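Local coordinates for ribosomal RNA processing protein 6 (Trypanosoma brucei brucei, PDB 4NLC) that probably degrades and trims RNA from its 3' end, as the catalytic core of an exosome-associated 3'-5' exoribonuclease of the RRP6 family, at residues H99-T109 with R156-L164; A315-I325 with C339-V347. The protein carries 1 engineered substitution. All coordinates share one frame; numbering follows the deposited sequence.

Contact 1 has its centre about 6 Å from that of the chain, in the 3'-5' exonuclease domain, where a beta hairpin meets a helix. Contact 2 is peripheral, its centre about 25 Å from that of the chain, and joins short helices and loops of the HRDC domain. They share no helix or strand, yet Phe102 O of the hairpin loop touches Ala315 CB at 3.4 Å, so the two domains meet there. Both are partly buried, but their chemistry differs: contact 1 combines ring stacking with a lysine and an aspartate that each hold two groups, whereas contact 2 brings together no charged side chains and relies on serine hydroxyls, backbone carbonyls, two waters and apolar side chains.

Contact 1. Residues H99-T109 with R156-L164; sequences HHDFYSYQGFT and RWLQKDFGL
His99 and Lys160 meet because CG of the histidine stands anti to the backbone N (chi1 -173°) and the lysine chain bends at chi3 (71°), bringing NZ to the edge of the imidazole. The contact belongs to the RNase H-like exonuclease fold: helix 152-162 packs against the hairpin of strands 92-100 and 108-115. Lys160 NZ donates to His99 NE2 at 2.8 Å, nearly in the ring plane, and to Gln106 O at 3.1 Å from above the carbonyl plane. One ammonium thus ties the end of a strand to the hairpin loop. Trp157 covers one face of the His99 ring in an offset stack, its five-membered ring centred 3.8 Å from the His99 centroid and the planes only 7° apart. Edge bond and stack together would limit rotation of the imidazole. His99 CB continues the overlap as a CH-pi contact, while Phe108 O lies over the opposite imidazole face. The next residue after the lysine, Asp161, accepts through OD2 from Thr109 N (2.9 Å) and Thr109 OG1 (2.7 Å), both on the same face of the carboxylate. Its OD1 forms a salt bridge with Arg129. Beside this grip, Thr109 CB rests 3.7 Å from Phe162 CZ.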
ATOM      1  N   HIS A  99       3.911   3.357   3.211  1.00 25.21           N
ATOM      2  CA  HIS A  99       2.709   3.975   2.621  1.00 25.43           C
ATOM      3  C   HIS A  99       2.038   5.010   3.552  1.00 30.81           C
ATOM      4  O   HIS A  99       2.324   5.048   4.750  1.00 32.27           O
ATOM      5  CB  HIS A  99       1.741   2.799   2.297  1.00 24.93           C
ATOM      6  CG  HIS A  99       0.490   3.120   1.538  1.00 27.55           C
ATOM      7  ND1 HIS A  99      -0.714   3.307   2.189  1.00 29.25           N
ATOM      8  CD2 HIS A  99       0.268   3.137   0.203  1.00 28.67           C
ATOM      9  CE1 HIS A  99      -1.615   3.512   1.239  1.00 28.93           C
ATOM     10  NE2 HIS A  99      -1.071   3.433   0.030  1.00 28.92           N
ATOM     11  N   HIS A 100       1.169   5.861   2.989  1.00 25.68           N
ATOM     12  CA  HIS A 100       0.410   6.853   3.742  1.00 25.53           C
ATOM     13  C   HIS A 100      -1.068   6.773   3.346  1.00 29.17           C
ATOM     14  O   HIS A 100      -1.392   6.816   2.168  1.00 27.03           O
ATOM     15  CB  HIS A 100       0.958   8.292   3.549  1.00 25.84           C
ATOM     16  CG  HIS A 100       0.189   9.297   4.368  1.00 29.15           C
ATOM     17  ND1 HIS A 100       0.401   9.429   5.738  1.00 30.72           N
ATOM     18  CD2 HIS A 100      -0.845  10.095   4.012  1.00 30.24           C
ATOM     19  CE1 HIS A 100      -0.471  10.337   6.153  1.00 30.41           C
ATOM     20  NE2 HIS A 100      -1.241  10.768   5.153  1.00 30.79           N
ATOM     21  N   ASP A 101      -1.952   6.733   4.323  1.00 28.91           N
ATOM     22  CA  ASP A 101      -3.369   6.614   4.023  1.00 30.92           C
ATOM     23  C   ASP A 101      -4.257   7.636   4.701  1.00 33.45           C
ATOM     24  O   ASP A 101      -5.405   7.742   4.294  1.00 34.58           O
ATOM     25  CB  ASP A 101      -3.878   5.174   4.321  1.00 35.08           C
ATOM     26  CG  ASP A 101      -3.669   4.653   5.735  1.00 53.61           C
ATOM     27  OD1 ASP A 101      -3.929   5.409   6.692  1.00 57.98           O
ATOM     28  OD2 ASP A 101      -3.310   3.467   5.883  1.00 61.03           O
ATOM     29  N   PHE A 102      -3.787   8.355   5.740  1.00 28.58           N
ATOM     30  CA  PHE A 102      -4.679   9.300   6.453  1.00 28.11           C
ATOM     31  C   PHE A 102      -5.031  10.571   5.666  1.00 31.73           C
ATOM     32  O   PHE A 102      -6.205  10.877   5.513  1.00 31.24           O
ATOM     33  CB  PHE A 102      -4.130   9.665   7.837  1.00 29.04           C
ATOM     34  CG  PHE A 102      -5.180  10.239   8.759  1.00 30.95           C
ATOM     35  CD1 PHE A 102      -6.145   9.423   9.334  1.00 33.99           C
ATOM     36  CD2 PHE A 102      -5.210  11.597   9.047  1.00 32.72           C
ATOM     37  CE1 PHE A 102      -7.130   9.960  10.169  1.00 34.68           C
ATOM     38  CE2 PHE A 102      -6.189  12.128   9.889  1.00 35.72           C
ATOM     39  CZ  PHE A 102      -7.140  11.304  10.440  1.00 33.95           C
ATOM     40  N   TYR A 103      -4.027  11.303   5.171  1.00 29.66           N
ATOM     41  CA  TYR A 103      -4.206  12.552   4.413  1.00 29.02           C
ATOM     42  C   TYR A 103      -4.150  12.326   2.915  1.00 31.90           C
ATOM     43  O   TYR A 103      -3.431  13.015   2.181  1.00 32.72           O
ATOM     44  CB  TYR A 103      -3.201  13.620   4.873  1.00 30.22           C
ATOM     45  CG  TYR A 103      -3.366  13.998   6.328  1.00 33.15           C
ATOM     46  CD1 TYR A 103      -4.388  14.850   6.734  1.00 35.39           C
ATOM     47  CD2 TYR A 103      -2.466  13.546   7.294  1.00 33.65           C
ATOM     48  CE1 TYR A 103      -4.530  15.224   8.067  1.00 38.35           C
ATOM     49  CE2 TYR A 103      -2.583  13.936   8.628  1.00 35.27           C
ATOM     50  CZ  TYR A 103      -3.629  14.762   9.013  1.00 44.51           C
ATOM     51  OH  TYR A 103      -3.776  15.145  10.324  1.00 42.97           O
ATOM     52  N   SER A 104      -4.925  11.335   2.466  1.00 27.30           N
ATOM     53  CA  SER A 104      -5.061  10.917   1.083  1.00 25.31           C
ATOM     54  C   SER A 104      -6.274   9.998   0.982  1.00 30.11           C
ATOM     55  O   SER A 104      -6.457   9.102   1.834  1.00 27.68           O
ATOM     56  CB  SER A 104      -3.808  10.190   0.605  1.00 26.25           C
ATOM     57  OG  SER A 104      -3.992   9.725  -0.719  1.00 29.17           O
ATOM     58  N   TYR A 105      -7.099  10.216  -0.068  1.00 26.98           N
ATOM     59  CA  TYR A 105      -8.286   9.383  -0.282  1.00 26.01           C
ATOM     60  C   TYR A 105      -7.927   7.938  -0.604  1.00 29.53           C
ATOM     61  O   TYR A 105      -8.343   7.039   0.115  1.00 29.69           O
ATOM     62  CB  TYR A 105      -9.212   9.968  -1.349  1.00 26.55           C
ATOM     63  CG  TYR A 105     -10.506   9.200  -1.403  1.00 29.14           C
ATOM     64  CD1 TYR A 105     -11.476   9.360  -0.414  1.00 31.75           C
ATOM     65  CD2 TYR A 105     -10.734   8.251  -2.396  1.00 28.67           C
ATOM     66  CE1 TYR A 105     -12.643   8.597  -0.415  1.00 33.37           C
ATOM     67  CE2 TYR A 105     -11.903   7.491  -2.412  1.00 30.21           C
ATOM     68  CZ  TYR A 105     -12.856   7.671  -1.425  1.00 40.03           C
ATOM     69  OH  TYR A 105     -14.012   6.932  -1.462  1.00 46.11           O
ATOM     70  N   GLN A 106      -7.154   7.717  -1.667  1.00 25.98           N
ATOM     71  CA  GLN A 106      -6.746   6.374  -2.064  1.00 25.70           C
ATOM     72  C   GLN A 106      -5.492   5.953  -1.334  1.00 28.74           C
ATOM     73  O   GLN A 106      -5.206   4.762  -1.244  1.00 27.45           O
ATOM     74  CB  GLN A 106      -6.502   6.296  -3.585  1.00 27.06           C
ATOM     75  CG  GLN A 106      -7.755   6.536  -4.447  1.00 28.21           C
ATOM     76  CD  GLN A 106      -7.425   6.495  -5.919  1.00 41.54           C
ATOM     77  OE1 GLN A 106      -6.904   5.507  -6.447  1.00 30.11           O
ATOM     78  NE2 GLN A 106      -7.640   7.603  -6.595  1.00 37.17           N
ATOM     79  N   GLY A 107      -4.740   6.929  -0.836  1.00 26.51           N
ATOM     80  CA  GLY A 107      -3.467   6.653  -0.188  1.00 25.26           C
ATOM     81  C   GLY A 107      -2.362   6.691  -1.223  1.00 28.09           C
ATOM     82  O   GLY A 107      -2.631   6.776  -2.429  1.00 25.87           O
ATOM     83  N   PHE A 108      -1.109   6.684  -0.766  1.00 24.62           N
ATOM     84  CA  PHE A 108       0.022   6.699  -1.686  1.00 23.18           C
ATOM     85  C   PHE A 108       1.268   6.089  -1.082  1.00 25.86           C
ATOM     86  O   PHE A 108       1.523   6.236   0.110  1.00 25.34           O
ATOM     87  CB  PHE A 108       0.301   8.119  -2.270  1.00 24.44           C
ATOM     88  CG  PHE A 108       0.526   9.229  -1.265  1.00 25.55           C
ATOM     89  CD1 PHE A 108       1.765   9.403  -0.663  1.00 26.44           C
ATOM     90  CD2 PHE A 108      -0.496  10.125  -0.951  1.00 27.62           C
ATOM     91  CE1 PHE A 108       1.971  10.435   0.264  1.00 27.95           C
ATOM     92  CE2 PHE A 108      -0.300  11.137  -0.008  1.00 29.54           C
ATOM     93  CZ  PHE A 108       0.938  11.299   0.580  1.00 27.64           C
ATOM     94  N   THR A 109       2.094   5.483  -1.932  1.00 23.61           N
ATOM     95  CA  THR A 109       3.370   4.929  -1.502  1.00 22.82           C
ATOM     96  C   THR A 109       4.356   6.064  -1.211  1.00 26.09           C
ATOM     97  O   THR A 109       4.532   6.969  -2.033  1.00 24.94           O
ATOM     98  CB  THR A 109       3.899   3.954  -2.538  1.00 23.39           C
ATOM     99  OG1 THR A 109       2.845   3.044  -2.855  1.00 25.31           O
ATOM    100  CG2 THR A 109       5.123   3.183  -2.029  1.00 18.79           C
ATOM    101  N   ARG A 156      -0.820  -4.037  -4.988  1.00 22.51           N
ATOM    102  CA  ARG A 156      -1.843  -3.045  -5.302  1.00 23.63           C
ATOM    103  C   ARG A 156      -1.235  -1.635  -5.373  1.00 27.44           C
ATOM    104  O   ARG A 156      -1.463  -0.910  -6.325  1.00 29.39           O
ATOM    105  CB  ARG A 156      -2.979  -3.139  -4.257  1.00 22.15           C
ATOM    106  CG  ARG A 156      -3.918  -4.300  -4.558  1.00 28.49           C
ATOM    107  CD  ARG A 156      -4.837  -4.605  -3.381  1.00 37.34           C
ATOM    108  NE  ARG A 156      -5.175  -6.030  -3.342  1.00 57.36           N
ATOM    109  CZ  ARG A 156      -6.262  -6.563  -3.890  1.00 73.39           C
ATOM    110  NH1 ARG A 156      -7.140  -5.794  -4.526  1.00 70.92           N
ATOM    111  NH2 ARG A 156      -6.486  -7.865  -3.799  1.00 51.61           N
ATOM    112  N   TRP A 157      -0.468  -1.259  -4.370  1.00 24.96           N
ATOM    113  CA  TRP A 157       0.207   0.036  -4.262  1.00 25.12           C
ATOM    114  C   TRP A 157       1.043   0.352  -5.484  1.00 28.93           C
ATOM    115  O   TRP A 157       0.886   1.440  -6.053  1.00 28.16           O
ATOM    116  CB  TRP A 157       1.067   0.073  -2.991  1.00 24.13           C
ATOM    117  CG  TRP A 157       0.267   0.004  -1.715  1.00 26.30           C
ATOM    118  CD1 TRP A 157      -1.076   0.221  -1.571  1.00 29.91           C
ATOM    119  CD2 TRP A 157       0.772  -0.278  -0.400  1.00 26.44           C
ATOM    120  NE1 TRP A 157      -1.436   0.104  -0.245  1.00 30.37           N
ATOM    121  CE2 TRP A 157      -0.317  -0.185   0.498  1.00 31.51           C
ATOM    122  CE3 TRP A 157       2.053  -0.545   0.117  1.00 27.95           C
ATOM    123  CZ2 TRP A 157      -0.170  -0.370   1.884  1.00 31.08           C
ATOM    124  CZ3 TRP A 157       2.195  -0.749   1.490  1.00 29.58           C
ATOM    125  CH2 TRP A 157       1.093  -0.650   2.357  1.00 30.60           C
ATOM    126  N   LEU A 158       1.898  -0.625  -5.924  1.00 25.01           N
ATOM    127  CA  LEU A 158       2.788  -0.498  -7.080  1.00 24.39           C
ATOM    128  C   LEU A 158       2.005  -0.126  -8.326  1.00 25.86           C
ATOM    129  O   LEU A 158       2.463   0.673  -9.129  1.00 23.86           O
ATOM    130  CB  LEU A 158       3.574  -1.817  -7.319  1.00 24.69           C
ATOM    131  CG  LEU A 158       4.773  -2.133  -6.382  1.00 28.16           C
ATOM    132  CD1 LEU A 158       5.395  -3.484  -6.734  1.00 27.39           C
ATOM    133  CD2 LEU A 158       5.843  -1.109  -6.507  1.00 27.88           C
ATOM    134  N   GLN A 159       0.800  -0.683  -8.458  1.00 23.33           N
ATOM    135  CA  GLN A 159      -0.081  -0.414  -9.582  1.00 24.02           C
ATOM    136  C   GLN A 159      -0.662   0.984  -9.491  1.00 26.33           C
ATOM    137  O   GLN A 159      -0.473   1.790 -10.392  1.00 25.58           O
ATOM    138  CB  GLN A 159      -1.191  -1.476  -9.692  1.00 25.47           C
ATOM    139  CG  GLN A 159      -0.653  -2.880  -9.923  1.00 28.14           C
ATOM    140  CD  GLN A 159      -1.749  -3.912  -9.948  1.00 35.97           C
ATOM    141  OE1 GLN A 159      -2.904  -3.623 -10.280  1.00 26.65           O
ATOM    142  NE2 GLN A 159      -1.396  -5.154  -9.655  1.00 26.74           N
ATOM    143  N   LYS A 160      -1.369   1.264  -8.410  1.00 23.80           N
ATOM    144  CA  LYS A 160      -2.010   2.551  -8.152  1.00 23.42           C
ATOM    145  C   LYS A 160      -1.073   3.727  -8.389  1.00 27.49           C
ATOM    146  O   LYS A 160      -1.427   4.674  -9.095  1.00 27.57           O
ATOM    147  CB  LYS A 160      -2.525   2.566  -6.690  1.00 25.29           C
ATOM    148  CG  LYS A 160      -2.911   3.946  -6.114  1.00 24.21           C
ATOM    149  CD  LYS A 160      -3.324   3.858  -4.616  1.00 29.25           C
ATOM    150  CE  LYS A 160      -2.186   3.574  -3.610  1.00 26.34           C
ATOM    151  NZ  LYS A 160      -2.715   3.271  -2.243  1.00 23.75           N
ATOM    152  N   ASP A 161       0.127   3.662  -7.796  1.00 24.06           N
ATOM    153  CA  ASP A 161       1.057   4.780  -7.799  1.00 22.90           C
ATOM    154  C   ASP A 161       1.999   4.845  -8.961  1.00 30.56           C
ATOM    155  O   ASP A 161       2.394   5.946  -9.326  1.00 32.64           O
ATOM    156  CB  ASP A 161       1.847   4.800  -6.486  1.00 22.08           C
ATOM    157  CG  ASP A 161       0.976   5.140  -5.281  1.00 27.96           C
ATOM    158  OD1 ASP A 161       0.345   6.211  -5.297  1.00 29.17           O
ATOM    159  OD2 ASP A 161       0.949   4.333  -4.305  1.00 27.27           O
ATOM    160  N   PHE A 162       2.451   3.699  -9.481  1.00 27.49           N
ATOM    161  CA  PHE A 162       3.520   3.722 -10.484  1.00 27.42           C
ATOM    162  C   PHE A 162       3.341   2.877 -11.753  1.00 30.47           C
ATOM    163  O   PHE A 162       4.288   2.785 -12.537  1.00 30.11           O
ATOM    164  CB  PHE A 162       4.839   3.276  -9.799  1.00 28.15           C
ATOM    165  CG  PHE A 162       5.062   3.722  -8.369  1.00 28.30           C
ATOM    166  CD1 PHE A 162       5.224   5.074  -8.059  1.00 29.40           C
ATOM    167  CD2 PHE A 162       5.213   2.786  -7.348  1.00 28.60           C
ATOM    168  CE1 PHE A 162       5.468   5.485  -6.740  1.00 30.44           C
ATOM    169  CE2 PHE A 162       5.457   3.197  -6.031  1.00 30.88           C
ATOM    170  CZ  PHE A 162       5.591   4.541  -5.736  1.00 28.88           C
ATOM    171  N   GLY A 163       2.207   2.196 -11.902  1.00 26.76           N
ATOM    172  CA  GLY A 163       2.004   1.270 -13.016  1.00 25.40           C
ATOM    173  C   GLY A 163       3.071   0.178 -13.043  1.00 27.05           C
ATOM    174  O   GLY A 163       3.497  -0.243 -14.125  1.00 25.85           O
ATOM    175  N   LEU A 164       3.508  -0.296 -11.835  1.00 22.63           N
ATOM    176  CA  LEU A 164       4.502  -1.363 -11.663  1.00 21.88           C
ATOM    177  C   LEU A 164       3.857  -2.716 -11.333  1.00 26.87           C
ATOM    178  O   LEU A 164       2.943  -2.801 -10.506  1.00 26.25           O
ATOM    179  CB  LEU A 164       5.610  -0.984 -10.644  1.00 21.19           C
ATOM    180  CG  LEU A 164       6.549   0.151 -11.072  1.00 23.93           C
ATOM    181  CD1 LEU A 164       7.493   0.570  -9.944  1.00 23.13           C
ATOM    182  CD2 LEU A 164       7.354  -0.241 -12.279  1.00 28.04           C
TER

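Contact 2. Residues A315-I325 with C339-V347; sequences AVMHISSVLSI and CCSPVSVAV. Engineered in segment 315-325: Ser321 (natural residue Cys).
Ser344 OG is gripped from two sides of the contact: it donates to Val316 O at 2.7 Å, in the carbonyl plane and on a lone pair, and accepts from Val347 N at 3.2 Å. The second bond makes Ser344 the N-cap of helix 345-349, and the first ties that cap to the last residue of helix 313-316, within the helical HRDC domain. Its chi1 of 75° sets OG between the backbone N and the carbonyl carbon, where both partners can be reached. Water 1 accepts from Ser344 N and lies 2.9 Å from Val316 O and 3.0 Å from the carbonyl O of Pro342, a residue preceded by a cis peptide bond.

At the other end, the engineered Ser321 on helix 319-328 donates through OG to Cys339 O at 2.9 Å, slightly tilted from the carbonyl plane. Water 2 bridges the same hydroxyl to Cys340 O and takes a bond from His318 N. Apolar groups complete the joint. Ile325 lays CG1 on Cys339 CB and CD1 on Cys340 SG, the latter at 3.5 Å, and Met317 CE meets Val347 CG2 at 3.9 Å, the two side chains crossing at about a right angle. Leu354 of helix 351-359 touches both Met317 and Val347.

A disulfide between positions 321 and 340 is seen in another structure of this protein and is absent here, Ser321 OG and Cys340 SG lying 5.3 Å apart. The two segments are held by hydrogen bonds, water bridges and apolar packing.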
ATOM      1  N   ALA A 315     -10.037  11.686   7.882  1.00 33.55           N
ATOM      2  CA  ALA A 315      -9.429  13.009   7.989  1.00 32.53           C
ATOM      3  C   ALA A 315     -10.497  14.119   7.783  1.00 36.20           C
ATOM      4  O   ALA A 315     -10.298  15.257   8.215  1.00 36.93           O
ATOM      5  CB  ALA A 315      -8.270  13.152   7.001  1.00 32.30           C
ATOM      6  N   VAL A 316     -11.615  13.797   7.123  1.00 30.55           N
ATOM      7  CA  VAL A 316     -12.698  14.766   6.953  1.00 30.38           C
ATOM      8  C   VAL A 316     -13.445  14.900   8.301  1.00 36.75           C
ATOM      9  O   VAL A 316     -13.618  16.013   8.824  1.00 35.95           O
ATOM     10  CB  VAL A 316     -13.667  14.376   5.794  1.00 32.89           C
ATOM     11  CG1 VAL A 316     -14.950  15.217   5.814  1.00 31.77           C
ATOM     12  CG2 VAL A 316     -12.974  14.492   4.441  1.00 32.52           C
ATOM     13  N   MET A 317     -13.855  13.750   8.861  1.00 33.67           N
ATOM     14  CA  MET A 317     -14.682  13.669  10.057  1.00 35.08           C
ATOM     15  C   MET A 317     -14.506  12.277  10.670  1.00 39.38           C
ATOM     16  O   MET A 317     -14.595  11.282   9.954  1.00 38.39           O
ATOM     17  CB  MET A 317     -16.137  13.812   9.542  1.00 37.36           C
ATOM     18  CG  MET A 317     -17.176  14.180  10.534  1.00 41.64           C
ATOM     19  SD  MET A 317     -18.838  13.883   9.831  1.00 44.84           S
ATOM     20  CE  MET A 317     -18.854  15.044   8.493  1.00 41.78           C
ATOM     21  N   HIS A 318     -14.320  12.189  11.990  1.00 38.25           N
ATOM     22  CA  HIS A 318     -14.237  10.887  12.661  1.00 39.44           C
ATOM     23  C   HIS A 318     -15.589  10.152  12.530  1.00 42.72           C
ATOM     24  O   HIS A 318     -16.629  10.789  12.443  1.00 41.62           O
ATOM     25  CB  HIS A 318     -13.839  11.051  14.135  1.00 41.78           C
ATOM     26  CG  HIS A 318     -13.489   9.761  14.811  1.00 47.37           C
ATOM     27  ND1 HIS A 318     -14.467   8.922  15.329  1.00 49.69           N
ATOM     28  CD2 HIS A 318     -12.277   9.195  15.019  1.00 51.59           C
ATOM     29  CE1 HIS A 318     -13.824   7.892  15.850  1.00 51.00           C
ATOM     30  NE2 HIS A 318     -12.501   8.010  15.692  1.00 52.42           N
ATOM     31  N   ILE A 319     -15.563   8.828  12.461  1.00 40.94           N
ATOM     32  CA  ILE A 319     -16.758   7.989  12.318  1.00 41.14           C
ATOM     33  C   ILE A 319     -17.828   8.278  13.417  1.00 44.21           C
ATOM     34  O   ILE A 319     -19.022   8.277  13.110  1.00 42.99           O
ATOM     35  CB  ILE A 319     -16.349   6.479  12.226  1.00 45.56           C
ATOM     36  CG1 ILE A 319     -17.488   5.584  11.699  1.00 46.04           C
ATOM     37  CG2 ILE A 319     -15.781   5.943  13.538  1.00 47.93           C
ATOM     38  CD1 ILE A 319     -17.730   5.658  10.221  1.00 49.53           C
ATOM     39  N   SER A 320     -17.388   8.555  14.671  1.00 40.58           N
ATOM     40  CA  SER A 320     -18.254   8.856  15.814  1.00 39.61           C
ATOM     41  C   SER A 320     -18.977  10.158  15.600  1.00 40.63           C
ATOM     42  O   SER A 320     -20.111  10.278  16.034  1.00 40.06           O
ATOM     43  CB  SER A 320     -17.453   8.893  17.115  1.00 45.00           C
ATOM     44  OG  SER A 320     -16.423   9.866  17.085  1.00 53.09           O
ATOM     45  N   SER A 321     -18.336  11.123  14.896  1.00 36.65           N
ATOM     46  CA  SER A 321     -18.915  12.427  14.540  1.00 35.01           C
ATOM     47  C   SER A 321     -20.104  12.279  13.610  1.00 37.79           C
ATOM     48  O   SER A 321     -21.048  13.053  13.715  1.00 36.82           O
ATOM     49  CB  SER A 321     -17.868  13.352  13.933  1.00 36.05           C
ATOM     50  OG  SER A 321     -16.944  13.782  14.919  1.00 41.15           O
ATOM     51  N   VAL A 322     -20.069  11.267  12.717  1.00 34.86           N
ATOM     52  CA  VAL A 322     -21.152  10.928  11.796  1.00 33.41           C
ATOM     53  C   VAL A 322     -22.347  10.496  12.656  1.00 37.95           C
ATOM     54  O   VAL A 322     -23.461  11.006  12.475  1.00 36.88           O
ATOM     55  CB  VAL A 322     -20.722   9.819  10.804  1.00 37.03           C
ATOM     56  CG1 VAL A 322     -21.914   9.299  10.003  1.00 36.72           C
ATOM     57  CG2 VAL A 322     -19.625  10.313   9.872  1.00 36.74           C
ATOM     58  N   LEU A 323     -22.085   9.595  13.631  1.00 35.57           N
ATOM     59  CA  LEU A 323     -23.103   9.107  14.538  1.00 36.27           C
ATOM     60  C   LEU A 323     -23.620  10.195  15.439  1.00 37.64           C
ATOM     61  O   LEU A 323     -24.821  10.271  15.636  1.00 37.65           O
ATOM     62  CB  LEU A 323     -22.618   7.917  15.350  1.00 38.51           C
ATOM     63  CG  LEU A 323     -23.706   6.891  15.622  1.00 44.84           C
ATOM     64  CD1 LEU A 323     -23.821   5.904  14.445  1.00 46.21           C
ATOM     65  CD2 LEU A 323     -23.445   6.177  16.934  1.00 49.17           C
ATOM     66  N   SER A 324     -22.746  11.100  15.884  1.00 32.40           N
ATOM     67  CA  SER A 324     -23.114  12.228  16.736  1.00 31.77           C
ATOM     68  C   SER A 324     -24.129  13.159  16.052  1.00 34.81           C
ATOM     69  O   SER A 324     -25.074  13.590  16.694  1.00 34.28           O
ATOM     70  CB  SER A 324     -21.872  13.011  17.139  1.00 34.65           C
ATOM     71  OG  SER A 324     -22.196  13.828  18.248  1.00 49.51           O
ATOM     72  N   ILE A 325     -23.928  13.458  14.759  1.00 31.02           N
ATOM     73  CA  ILE A 325     -24.824  14.328  13.999  1.00 30.33           C
ATOM     74  C   ILE A 325     -26.171  13.632  13.864  1.00 34.64           C
ATOM     75  O   ILE A 325     -27.193  14.230  14.180  1.00 34.99           O
ATOM     76  CB  ILE A 325     -24.216  14.742  12.623  1.00 32.28           C
ATOM     77  CG1 ILE A 325     -22.990  15.663  12.815  1.00 31.47           C
ATOM     78  CG2 ILE A 325     -25.286  15.404  11.716  1.00 32.27           C
ATOM     79  CD1 ILE A 325     -22.264  16.022  11.537  1.00 31.62           C
ATOM     80  N   CYS A 339     -20.461  18.496  17.235  1.00 46.56           N
ATOM     81  CA  CYS A 339     -20.496  17.078  16.880  1.00 45.89           C
ATOM     82  C   CYS A 339     -19.219  16.619  16.158  1.00 51.39           C
ATOM     83  O   CYS A 339     -18.718  15.528  16.440  1.00 51.16           O
ATOM     84  CB  CYS A 339     -21.731  16.765  16.041  1.00 45.04           C
ATOM     85  SG  CYS A 339     -23.311  17.117  16.853  1.00 48.97           S
ATOM     86  N   CYS A 340     -18.700  17.461  15.238  1.00 49.68           N
ATOM     87  CA  CYS A 340     -17.556  17.194  14.354  1.00 49.84           C
ATOM     88  C   CYS A 340     -16.153  17.389  14.976  1.00 56.32           C
ATOM     89  O   CYS A 340     -15.176  17.236  14.251  1.00 55.29           O
ATOM     90  CB  CYS A 340     -17.691  18.018  13.079  1.00 49.52           C
ATOM     91  SG  CYS A 340     -19.148  17.621  12.094  1.00 52.44           S
ATOM     92  N   SER A 341     -16.039  17.733  16.267  1.00 56.37           N
ATOM     93  CA  SER A 341     -14.727  17.961  16.905  1.00 58.79           C
ATOM     94  C   SER A 341     -13.841  16.687  16.881  1.00 62.91           C
ATOM     95  O   SER A 341     -14.346  15.629  17.278  1.00 63.20           O
ATOM     96  CB  SER A 341     -14.898  18.472  18.338  1.00 64.18           C
ATOM     97  OG  SER A 341     -15.792  19.573  18.409  1.00 73.74           O
ATOM     98  N   PRO A 342     -12.561  16.717  16.402  1.00 57.77           N
ATOM     99  CA  PRO A 342     -11.790  17.860  15.855  1.00 57.55           C
ATOM    100  C   PRO A 342     -12.244  18.278  14.455  1.00 58.15           C
ATOM    101  O   PRO A 342     -12.329  17.440  13.559  1.00 56.57           O
ATOM    102  CB  PRO A 342     -10.337  17.366  15.905  1.00 60.23           C
ATOM    103  CG  PRO A 342     -10.428  15.873  15.803  1.00 64.37           C
ATOM    104  CD  PRO A 342     -11.766  15.470  16.394  1.00 59.36           C
ATOM    105  N   VAL A 343     -12.573  19.577  14.286  1.00 52.95           N
ATOM    106  CA  VAL A 343     -13.141  20.125  13.052  1.00 49.73           C
ATOM    107  C   VAL A 343     -12.111  20.294  11.927  1.00 48.44           C
ATOM    108  O   VAL A 343     -11.212  21.126  12.016  1.00 47.73           O
ATOM    109  CB  VAL A 343     -13.956  21.429  13.277  1.00 53.94           C
ATOM    110  CG1 VAL A 343     -14.660  21.862  11.992  1.00 52.69           C
ATOM    111  CG2 VAL A 343     -14.975  21.264  14.401  1.00 54.13           C
ATOM    112  N   SER A 344     -12.317  19.570  10.821  1.00 42.16           N
ATOM    113  CA  SER A 344     -11.465  19.705   9.641  1.00 41.87           C
ATOM    114  C   SER A 344     -11.875  20.953   8.843  1.00 47.23           C
ATOM    115  O   SER A 344     -12.957  21.514   9.071  1.00 48.72           O
ATOM    116  CB  SER A 344     -11.564  18.460   8.761  1.00 43.20           C
ATOM    117  OG  SER A 344     -12.784  18.424   8.036  1.00 46.66           O
ATOM    118  N   VAL A 345     -11.023  21.376   7.903  1.00 43.28           N
ATOM    119  CA  VAL A 345     -11.311  22.501   7.021  1.00 43.24           C
ATOM    120  C   VAL A 345     -12.536  22.146   6.146  1.00 46.25           C
ATOM    121  O   VAL A 345     -13.472  22.937   6.089  1.00 46.69           O
ATOM    122  CB  VAL A 345     -10.050  22.953   6.231  1.00 47.33           C
ATOM    123  CG1 VAL A 345     -10.402  23.831   5.030  1.00 47.38           C
ATOM    124  CG2 VAL A 345      -9.080  23.683   7.155  1.00 48.29           C
ATOM    125  N   ALA A 346     -12.572  20.914   5.587  1.00 41.43           N
ATOM    126  CA  ALA A 346     -13.674  20.376   4.775  1.00 40.41           C
ATOM    127  C   ALA A 346     -15.042  20.576   5.465  1.00 42.99           C
ATOM    128  O   ALA A 346     -15.975  21.087   4.836  1.00 43.56           O
ATOM    129  CB  ALA A 346     -13.440  18.893   4.481  1.00 40.10           C
ATOM    130  N   VAL A 347     -15.126  20.234   6.765  1.00 36.46           N
ATOM    131  CA  VAL A 347     -16.332  20.382   7.581  1.00 36.43           C
ATOM    132  C   VAL A 347     -16.644  21.874   7.836  1.00 41.72           C
ATOM    133  O   VAL A 347     -17.787  22.299   7.639  1.00 39.61           O
ATOM    134  CB  VAL A 347     -16.236  19.565   8.897  1.00 39.50           C
ATOM    135  CG1 VAL A 347     -17.259  20.038   9.930  1.00 39.42           C
ATOM    136  CG2 VAL A 347     -16.387  18.072   8.629  1.00 38.39           C
TER
HETATM  137  O   HOH W   1     -14.232  17.549  11.194  1.00 33.41           O
HETATM  138  O   HOH W   2     -14.215  14.753  13.494  1.00 42.89           O